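Nucleoporin NUP82 (Chaetomium thermophilum, PDB 5CWW) probably serves as a structural component of the nuclear pore complex and a docking partner for transport factors, seen here as its N-terminal beta-propeller domain. Local coordinates at residues P342-E347 with T353-T358; Q290-T293 with L298-S301; H181-N186 with P260-G265; Q126-V131 with L204-R209. All coordinates share one frame; numbering follows the deposited sequence.

Interaction 1 of 4, residues P342-E347 with T353-T358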
# COMPACT_ATOMS: atom_id res chain seq x y z
N PRO B 342 19.12 5.25 -23.58
CA PRO B 342 17.95 4.38 -23.42
C PRO B 342 17.85 3.32 -24.51
O PRO B 342 18.05 3.62 -25.69
CB PRO B 342 16.77 5.35 -23.50
CG PRO B 342 17.27 6.47 -24.35
CD PRO B 342 18.73 6.60 -24.03
N LYS B 343 17.56 2.09 -24.10
CA LYS B 343 17.36 1.01 -25.05
C LYS B 343 15.93 1.00 -25.58
O LYS B 343 14.99 1.45 -24.92
CB LYS B 343 17.70 -0.34 -24.41
CG LYS B 343 19.16 -0.47 -24.02
CD LYS B 343 19.38 -1.53 -22.96
CE LYS B 343 19.39 -2.92 -23.58
NZ LYS B 343 20.60 -3.16 -24.42
N LEU B 344 15.80 0.48 -26.79
CA LEU B 344 14.55 0.47 -27.55
C LEU B 344 14.09 -0.97 -27.76
O LEU B 344 14.82 -1.79 -28.32
CB LEU B 344 14.73 1.19 -28.89
CG LEU B 344 15.19 2.64 -28.78
CD1 LEU B 344 15.53 3.20 -30.15
CD2 LEU B 344 14.13 3.50 -28.11
N VAL B 345 12.88 -1.26 -27.30
CA VAL B 345 12.31 -2.59 -27.46
C VAL B 345 10.82 -2.48 -27.77
O VAL B 345 10.16 -1.53 -27.36
CB VAL B 345 12.49 -3.43 -26.17
CG1 VAL B 345 12.05 -4.88 -26.37
CG2 VAL B 345 13.94 -3.39 -25.69
N GLU B 346 10.32 -3.46 -28.52
CA GLU B 346 8.94 -3.49 -28.96
C GLU B 346 7.95 -3.44 -27.80
O GLU B 346 8.33 -3.55 -26.63
CB GLU B 346 8.71 -4.76 -29.80
CG GLU B 346 7.41 -4.84 -30.61
CD GLU B 346 7.32 -3.79 -31.71
OE1 GLU B 346 8.28 -3.01 -31.88
OE2 GLU B 346 6.28 -3.74 -32.39
N GLU B 347 6.68 -3.29 -28.14
CA GLU B 347 5.59 -3.34 -27.19
C GLU B 347 4.90 -4.70 -27.28
O GLU B 347 4.55 -5.16 -28.37
CB GLU B 347 4.61 -2.21 -27.47
CG GLU B 347 3.51 -2.04 -26.43
CD GLU B 347 2.74 -0.74 -26.61
OE1 GLU B 347 2.84 -0.13 -27.70
OE2 GLU B 347 2.04 -0.33 -25.66
N THR B 353 7.75 1.12 -30.51
CA THR B 353 8.93 1.06 -29.67
C THR B 353 8.97 2.22 -28.68
O THR B 353 8.35 3.26 -28.90
CB THR B 353 10.22 1.13 -30.53
OG1 THR B 353 10.29 2.41 -31.17
CG2 THR B 353 10.23 0.03 -31.58
N ILE B 354 9.69 2.02 -27.59
CA ILE B 354 9.79 3.04 -26.56
C ILE B 354 11.07 2.92 -25.73
O ILE B 354 11.65 1.84 -25.61
CB ILE B 354 8.57 2.94 -25.60
CG1 ILE B 354 8.42 4.19 -24.73
CG2 ILE B 354 8.65 1.67 -24.74
CD1 ILE B 354 8.04 5.43 -25.51
N GLU B 355 11.49 4.05 -25.18
CA GLU B 355 12.71 4.16 -24.41
C GLU B 355 12.67 3.35 -23.11
O GLU B 355 11.67 3.38 -22.39
CB GLU B 355 13.00 5.63 -24.09
CG GLU B 355 13.23 6.49 -25.32
CD GLU B 355 13.58 7.92 -24.97
OE1 GLU B 355 13.41 8.31 -23.79
OE2 GLU B 355 14.03 8.66 -25.87
N VAL B 356 13.75 2.64 -22.84
CA VAL B 356 13.87 1.84 -21.62
C VAL B 356 15.16 2.21 -20.89
O VAL B 356 16.25 2.10 -21.45
CB VAL B 356 13.87 0.33 -21.92
CG1 VAL B 356 13.97 -0.47 -20.63
CG2 VAL B 356 12.62 -0.05 -22.70
N TYR B 357 15.01 2.65 -19.65
CA TYR B 357 16.14 3.00 -18.80
C TYR B 357 16.33 1.96 -17.70
O TYR B 357 15.41 1.20 -17.40
CB TYR B 357 15.95 4.38 -18.18
CG TYR B 357 15.84 5.52 -19.17
CD1 TYR B 357 14.64 5.78 -19.82
CD2 TYR B 357 16.92 6.33 -19.44
CE1 TYR B 357 14.53 6.82 -20.72
CE2 TYR B 357 16.83 7.38 -20.34
CZ TYR B 357 15.63 7.62 -20.97
OH TYR B 357 15.53 8.66 -21.87
N THR B 358 17.52 1.94 -17.12
CA THR B 358 17.78 1.11 -15.95
C THR B 358 17.71 1.97 -14.70
O THR B 358 17.90 3.19 -14.77
CB THR B 358 19.16 0.43 -16.02
OG1 THR B 358 20.19 1.39 -15.75
CG2 THR B 358 19.39 -0.20 -17.39
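Lys343 and Val356 form a hydrogen-bonded pair of an antiparallel beta hairpin, in which strand 343-345 turns back as strand 354-358. Each residue uses both of its backbone polar groups: Lys343 N donates to Val356 O over 3.0 Å, and Val356 N donates to Lys343 O over 2.7 Å. The shorter bond lies in the carbonyl plane but bends at the hydrogen, to 131°. At the Val345-Ile354 pair the strands stand wider apart. Val345 O is 3.6 Å from Ile354 N, and the antiparallel register continues there without a bond. At the other end Pro342 suits a place where no amide hydrogen is required, and its ring methylenes offer apolar surface instead. Pro342 CB sits over one face of the Tyr357 ring, 3.8 Å from its centroid and 19° off the normal, a CH-pi contact. Tyr357 CG is turned away from the carbonyl carbon and lies beside the backbone N (chi1 -61°), which lays the ring alongside the proline. Its hydroxyl then reaches back along its own strand, Tyr357 OH donating to Glu355 OE1 over 2.9 Å from above the carboxylate plane, while Glu355 CB touches Pro342 CB at 3.8 Å. A leucine in place of Tyr357 would probably leave Glu355 without this donor and deprive Pro342 of the flat face beneath it. Val356 is buried and meets Val185; Lys343, on the same face, leads its amine away. The hairpin completes a small antiparallel sheet: strand 354-358 is its middle strand, flanked by 343-345 and by 291-292, where Tyr357 bonds to the backbone of Trp292.

Interaction 2 of 4, residues Q290-T293 with L298-S301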
# COMPACT_ATOMS: atom_id res chain seq x y z
N GLN B 290 14.20 -2.69 -11.85
CA GLN B 290 15.54 -2.63 -12.42
C GLN B 290 15.55 -1.88 -13.75
O GLN B 290 16.52 -1.20 -14.09
CB GLN B 290 16.11 -4.03 -12.63
CG GLN B 290 16.36 -4.78 -11.34
CD GLN B 290 17.02 -6.13 -11.57
OE1 GLN B 290 18.01 -6.47 -10.91
NE2 GLN B 290 16.47 -6.91 -12.49
N ARG B 291 14.45 -2.01 -14.49
CA ARG B 291 14.30 -1.33 -15.77
C ARG B 291 12.92 -0.67 -15.82
O ARG B 291 11.95 -1.22 -15.31
CB ARG B 291 14.47 -2.31 -16.93
CG ARG B 291 15.92 -2.62 -17.25
CD ARG B 291 16.05 -3.81 -18.19
NE ARG B 291 16.08 -5.08 -17.46
CZ ARG B 291 17.19 -5.65 -16.99
NH1 ARG B 291 18.37 -5.07 -17.16
NH2 ARG B 291 17.11 -6.80 -16.34
N TRP B 292 12.85 0.51 -16.42
CA TRP B 292 11.61 1.30 -16.40
C TRP B 292 11.43 2.12 -17.67
O TRP B 292 12.40 2.44 -18.37
CB TRP B 292 11.59 2.21 -15.17
CG TRP B 292 12.78 3.13 -15.06
CD1 TRP B 292 14.08 2.77 -14.88
CD2 TRP B 292 12.76 4.56 -15.11
NE1 TRP B 292 14.88 3.89 -14.82
CE2 TRP B 292 14.09 5.00 -14.96
CE3 TRP B 292 11.75 5.51 -15.27
CZ2 TRP B 292 14.44 6.35 -14.97
CZ3 TRP B 292 12.10 6.85 -15.27
CH2 TRP B 292 13.43 7.26 -15.12
N THR B 293 10.18 2.46 -17.96
CA THR B 293 9.81 3.21 -19.16
C THR B 293 9.06 4.48 -18.78
O THR B 293 7.91 4.40 -18.35
CB THR B 293 8.93 2.36 -20.10
OG1 THR B 293 9.66 1.21 -20.53
CG2 THR B 293 8.49 3.17 -21.32
N LEU B 298 8.57 13.01 -18.57
CA LEU B 298 8.86 12.78 -17.15
C LEU B 298 10.28 13.19 -16.78
O LEU B 298 10.48 14.00 -15.87
CB LEU B 298 8.63 11.31 -16.79
CG LEU B 298 8.68 11.00 -15.29
CD1 LEU B 298 7.53 11.67 -14.55
CD2 LEU B 298 8.67 9.50 -15.03
N ILE B 299 11.26 12.63 -17.48
CA ILE B 299 12.67 12.88 -17.17
C ILE B 299 13.05 14.36 -17.28
O ILE B 299 13.70 14.89 -16.38
CB ILE B 299 13.60 12.03 -18.08
CG1 ILE B 299 13.46 10.55 -17.70
CG2 ILE B 299 15.06 12.47 -17.94
CD1 ILE B 299 14.26 9.60 -18.57
N PRO B 300 12.67 15.03 -18.38
CA PRO B 300 13.03 16.45 -18.47
C PRO B 300 12.39 17.31 -17.38
O PRO B 300 13.02 18.26 -16.92
CB PRO B 300 12.53 16.86 -19.86
CG PRO B 300 11.56 15.82 -20.26
CD PRO B 300 12.03 14.55 -19.62
N SER B 301 11.17 16.98 -16.98
CA SER B 301 10.50 17.74 -15.92
C SER B 301 11.20 17.53 -14.58
O SER B 301 11.37 18.47 -13.80
CB SER B 301 9.03 17.36 -15.82
OG SER B 301 8.87 16.11 -15.17
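Trp292 meets Leu298 and Ile299 where a short edge strand gives way to helix 298-315, in a long insertion between the third and fourth strands of a beta-propeller blade. The contact itself is apolar; no polar bond passes between the two segments. The six-membered part of the indole reaches forward to the first turn of the helix. Leu298 CD2 approaches its edge, near the ring plane, at 4.3 Å from Trp292 CZ3. Ile299 comes obliquely, with CG1 at 4.2 Å from Trp292 CH2. Trp292 CG lies between the backbone N and the carbonyl carbon (chi1 56°), a setting that swings the indole toward the helix. A large ring suits this place because the helix start is too far away for a small side chain to touch, and the two branched aliphatic residues offer it methyl and methylene groups to touch. Ile337 of helix 321-338 touches both Trp292 and Ile299, drawing the second helix into the same cluster.

The polar bonds run elsewhere. The one polar atom of the indole, NE1, is satisfied by the backbone oxygen of Thr358, so burying the ring leaves no stranded donor. Pro300 is well tolerated in a first helical turn, where its lack of an amide hydrogen breaks no helical bond. One residue on, the hydroxyl of Ser301 turns back along the helix, OG donating to Leu298 O over 2.7 Å, tilted 26° from the carbonyl plane.

Interaction 3 of 4, residues H181-N186 with P260-G265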
# COMPACT_ATOMS: atom_id res chain seq x y z
N HIS B 181 3.39 -1.53 -11.65
CA HIS B 181 4.17 -0.30 -11.63
C HIS B 181 3.84 0.56 -12.85
O HIS B 181 3.90 0.06 -13.98
CB HIS B 181 5.67 -0.60 -11.58
CG HIS B 181 6.49 0.55 -11.07
ND1 HIS B 181 6.60 1.74 -11.76
CD2 HIS B 181 7.21 0.69 -9.94
CE1 HIS B 181 7.37 2.57 -11.07
NE2 HIS B 181 7.76 1.96 -9.96
N PRO B 182 3.49 1.84 -12.65
CA PRO B 182 3.12 2.72 -13.76
C PRO B 182 4.20 2.84 -14.84
O PRO B 182 3.89 3.16 -15.98
CB PRO B 182 2.92 4.08 -13.08
CG PRO B 182 2.63 3.78 -11.67
CD PRO B 182 3.37 2.52 -11.34
N LEU B 183 5.45 2.58 -14.46
CA LEU B 183 6.58 2.78 -15.36
C LEU B 183 7.25 1.46 -15.75
O LEU B 183 8.32 1.45 -16.34
CB LEU B 183 7.62 3.70 -14.71
CG LEU B 183 7.08 5.05 -14.22
CD1 LEU B 183 8.20 5.86 -13.58
CD2 LEU B 183 6.44 5.84 -15.35
N GLY B 184 6.60 0.35 -15.40
CA GLY B 184 7.13 -0.97 -15.71
C GLY B 184 7.17 -1.23 -17.20
O GLY B 184 6.22 -0.92 -17.91
N VAL B 185 8.27 -1.81 -17.67
CA VAL B 185 8.42 -2.16 -19.08
C VAL B 185 7.30 -3.12 -19.50
O VAL B 185 7.05 -4.12 -18.82
CB VAL B 185 9.79 -2.82 -19.36
CG1 VAL B 185 9.94 -3.14 -20.85
CG2 VAL B 185 10.92 -1.90 -18.91
N ASN B 186 6.62 -2.79 -20.59
CA ASN B 186 5.50 -3.59 -21.10
C ASN B 186 4.36 -3.77 -20.09
O ASN B 186 3.49 -4.61 -20.28
CB ASN B 186 5.99 -4.97 -21.55
CG ASN B 186 7.02 -4.89 -22.67
OD1 ASN B 186 6.94 -4.03 -23.54
ND2 ASN B 186 7.98 -5.80 -22.65
N PRO B 260 0.30 6.39 -7.49
CA PRO B 260 -0.64 7.39 -8.01
C PRO B 260 -1.21 6.97 -9.36
O PRO B 260 -0.57 6.22 -10.10
CB PRO B 260 0.23 8.64 -8.15
CG PRO B 260 1.25 8.48 -7.09
CD PRO B 260 1.56 7.01 -7.06
N THR B 261 -2.43 7.43 -9.62
CA THR B 261 -3.04 7.35 -10.94
C THR B 261 -2.01 7.82 -11.96
O THR B 261 -1.30 8.79 -11.71
CB THR B 261 -4.30 8.21 -11.01
OG1 THR B 261 -3.97 9.56 -10.66
CG2 THR B 261 -5.36 7.70 -10.04
N ARG B 262 -1.92 7.15 -13.11
CA ARG B 262 -0.87 7.51 -14.05
C ARG B 262 -1.23 8.81 -14.75
O ARG B 262 -2.17 9.50 -14.35
CB ARG B 262 -0.64 6.40 -15.09
CG ARG B 262 0.81 6.30 -15.56
CD ARG B 262 0.94 5.71 -16.95
NE ARG B 262 2.33 5.70 -17.41
CZ ARG B 262 2.73 5.20 -18.58
NH1 ARG B 262 1.85 4.67 -19.42
NH2 ARG B 262 4.02 5.23 -18.90
N ASP B 263 -0.48 9.14 -15.80
CA ASP B 263 -0.51 10.48 -16.38
C ASP B 263 -0.13 11.51 -15.31
O ASP B 263 -0.45 12.69 -15.44
CB ASP B 263 -1.89 10.79 -16.97
CG ASP B 263 -2.42 9.67 -17.84
OD1 ASP B 263 -1.60 8.87 -18.34
OD2 ASP B 263 -3.65 9.59 -18.03
N SER B 264 0.56 11.06 -14.27
CA SER B 264 1.00 11.94 -13.19
C SER B 264 2.41 12.41 -13.48
O SER B 264 3.20 11.71 -14.11
CB SER B 264 0.95 11.23 -11.84
OG SER B 264 -0.38 10.85 -11.51
N GLY B 265 2.73 13.62 -13.00
CA GLY B 265 4.03 14.21 -13.23
C GLY B 265 4.90 14.17 -12.00
O GLY B 265 4.52 13.58 -10.98
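Pro182 and Arg262 bring two irregular loops together, their CA atoms 6.2 Å apart, with no hydrogen bond crossing between the backbones. The first loop is a type I beta turn from His181 to Gly184, closed by Gly184 N donating to His181 O over 3.1 Å. Proline fits the second position of such a turn, since its ring already holds phi near the value required (-56°). The turn is also braced by a side chain: Leu183 N donates to His181 ND1 over 3.1 Å, almost exactly in the imidazole plane. The opposite ring nitrogen, NE2, is bonded to the oxygen of Leu287, so the ring is held at both nitrogens and is likely to carry its proton on NE2.

Across the contact, Arg262 stretches its chain from CG to NE and passes the proline. Arg262 CG rests against Pro182 CB at 3.9 Å, methylene against methylene. The guanidinium then presents a face to Pro182 O, which lies 3.3 Å from Arg262 NE. Because the oxygen stands over the plane, this is not a hydrogen bond, though the positive charge probably still attracts the carbonyl. Leu183 CD2 comes to the guanidinium at its edge, 4.3 Å from NH2. Arginine suits this exposed place, since its long aliphatic stem can pack on the proline while its guanidinium spreads over the carbonyl. Behind it, Pro260 and Thr261 lie against strand 389-395. Both loops join the first and second strands of their four-stranded sheets, and the arrangement is that of equivalent loops meeting in successive blades of a beta-propeller.

Interaction 4 of 4, residues Q126-V131 with L204-R209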
# COMPACT_ATOMS: atom_id res chain seq x y z
N GLN B 126 -3.29 -4.73 -20.16
CA GLN B 126 -4.45 -5.62 -20.12
C GLN B 126 -4.17 -6.98 -20.76
O GLN B 126 -5.07 -7.58 -21.35
CB GLN B 126 -5.65 -4.95 -20.81
CG GLN B 126 -6.00 -3.59 -20.22
CD GLN B 126 -7.17 -2.93 -20.93
OE1 GLN B 126 -7.35 -3.08 -22.14
NE2 GLN B 126 -7.97 -2.18 -20.18
N ASP B 127 -2.94 -7.46 -20.63
CA ASP B 127 -2.56 -8.78 -21.12
C ASP B 127 -2.32 -9.75 -19.96
O ASP B 127 -2.47 -10.96 -20.12
CB ASP B 127 -1.32 -8.69 -22.01
CG ASP B 127 -0.21 -7.87 -21.39
OD1 ASP B 127 -0.46 -7.18 -20.38
OD2 ASP B 127 0.92 -7.90 -21.93
N PHE B 128 -1.94 -9.21 -18.80
CA PHE B 128 -1.76 -10.01 -17.59
C PHE B 128 -2.82 -9.68 -16.54
O PHE B 128 -3.25 -8.54 -16.42
CB PHE B 128 -0.37 -9.78 -16.97
CG PHE B 128 0.78 -10.30 -17.80
CD1 PHE B 128 0.57 -10.94 -19.02
CD2 PHE B 128 2.08 -10.16 -17.35
CE1 PHE B 128 1.63 -11.40 -19.76
CE2 PHE B 128 3.15 -10.63 -18.09
CZ PHE B 128 2.92 -11.25 -19.30
N LEU B 129 -3.22 -10.70 -15.78
CA LEU B 129 -4.18 -10.52 -14.69
C LEU B 129 -3.65 -11.14 -13.41
O LEU B 129 -3.41 -12.35 -13.34
CB LEU B 129 -5.53 -11.15 -15.06
CG LEU B 129 -6.64 -11.02 -14.01
CD1 LEU B 129 -7.09 -9.56 -13.88
CD2 LEU B 129 -7.82 -11.91 -14.36
N ALA B 130 -3.46 -10.31 -12.39
CA ALA B 130 -3.02 -10.78 -11.08
C ALA B 130 -4.21 -11.34 -10.31
O ALA B 130 -5.25 -10.70 -10.21
CB ALA B 130 -2.36 -9.65 -10.30
N VAL B 131 -4.04 -12.55 -9.77
CA VAL B 131 -5.11 -13.26 -9.08
C VAL B 131 -4.71 -13.59 -7.65
O VAL B 131 -3.81 -14.41 -7.42
CB VAL B 131 -5.48 -14.57 -9.81
CG1 VAL B 131 -6.64 -15.27 -9.12
CG2 VAL B 131 -5.81 -14.29 -11.27
N LEU B 204 8.15 -9.40 -14.65
CA LEU B 204 7.73 -10.65 -15.27
C LEU B 204 8.12 -10.79 -16.73
O LEU B 204 8.04 -9.85 -17.51
CB LEU B 204 6.21 -10.81 -15.13
CG LEU B 204 5.65 -10.59 -13.73
CD1 LEU B 204 4.14 -10.72 -13.73
CD2 LEU B 204 6.28 -11.56 -12.74
N SER B 205 8.55 -12.00 -17.08
CA SER B 205 8.80 -12.38 -18.47
C SER B 205 8.39 -13.83 -18.66
O SER B 205 8.90 -14.72 -17.97
CB SER B 205 10.26 -12.17 -18.84
OG SER B 205 10.52 -12.64 -20.16
N THR B 206 7.48 -14.07 -19.60
CA THR B 206 6.96 -15.41 -19.83
C THR B 206 8.03 -16.34 -20.41
O THR B 206 7.82 -17.56 -20.49
CB THR B 206 5.75 -15.38 -20.78
OG1 THR B 206 6.14 -14.81 -22.04
CG2 THR B 206 4.63 -14.56 -20.18
N ALA B 207 9.16 -15.78 -20.82
CA ALA B 207 10.25 -16.55 -21.39
C ALA B 207 11.28 -16.97 -20.33
O ALA B 207 12.30 -17.56 -20.66
CB ALA B 207 10.93 -15.75 -22.50
N ASP B 208 10.99 -16.65 -19.07
CA ASP B 208 11.90 -16.97 -17.97
C ASP B 208 11.12 -17.22 -16.68
O ASP B 208 10.71 -16.28 -16.01
CB ASP B 208 12.92 -15.84 -17.77
CG ASP B 208 13.92 -16.14 -16.67
OD1 ASP B 208 14.01 -17.31 -16.24
OD2 ASP B 208 14.63 -15.20 -16.25
N ARG B 209 10.94 -18.49 -16.35
CA ARG B 209 10.14 -18.90 -15.19
C ARG B 209 10.65 -18.28 -13.89
O ARG B 209 9.87 -18.06 -12.96
CB ARG B 209 10.15 -20.42 -15.05
CG ARG B 209 9.67 -21.19 -16.27
CD ARG B 209 9.56 -22.67 -15.97
NE ARG B 209 8.91 -23.41 -17.04
CZ ARG B 209 8.69 -24.73 -17.03
NH1 ARG B 209 9.07 -25.46 -15.99
NH2 ARG B 209 8.09 -25.31 -18.05
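At the junction of two successive beta-propeller blades, Phe128 on the second strand of one blade meets Leu204 and Thr206 in the loop between the third and fourth strands of the next. The contact is wholly apolar. Phe128 CD2 lies 4.2 Å from Leu204 CD1, and at the far end of the ring Phe128 CZ lies 3.8 Å from Thr206 CG2. Both partners come at the ring obliquely. Thr206 places OG1 between the backbone N and the carbonyl carbon (chi1 60°) and CG2 opposite the carbonyl carbon, and it is this methyl that the ring meets. Threonine therefore serves well at an exposed margin, giving its methyl to the hydrophobic side, while fully apolar Leu204 lies deeper and also touches Trp180.

The loop is shaped by a type I turn from Ser205 to Asp208, in which Asp208 N donates to Ser205 O over 3.1 Å. A weak bond from Ala207 N to Ser205 OG, 3.5 Å long, adds to it. Asp208 OD1 then accepts from Trp210 N and caps the start of helix 210-213, a place that aspartate fills readily.

Phe128 also stacks with His188 of the Leu204 blade, whose NE2 is bonded to Asp127 OD2, so adjacent residues hold the imidazole, one by a hydrogen bond and the other by stacking. Apolar side chains meeting between the sheets of successive blades in this way are characteristic of a beta-propeller.

Overall arrangement
Along the chain, the first segments of interactions 4 and 3 come before their second segments, so these two alternate: 126-131, 181-186, 204-209, 260-265. Both join successive propeller blades and share, as the middle partner, the four-stranded sheet running from strand 175-180 to strand 217-220, with centres about 17 Å apart. Interactions 2 and 1 follow in series, within the insertion between strands 281-284 and 369-370. Their centres lie about 11 Å apart, and strands 291-292 and 354-358 are neighbours in one sheet. Interaction 3 touches both, with Thr293 N probably bonded to Leu183 O, and so ties this insertion to the propeller body. Interaction 4 touches none of the others directly.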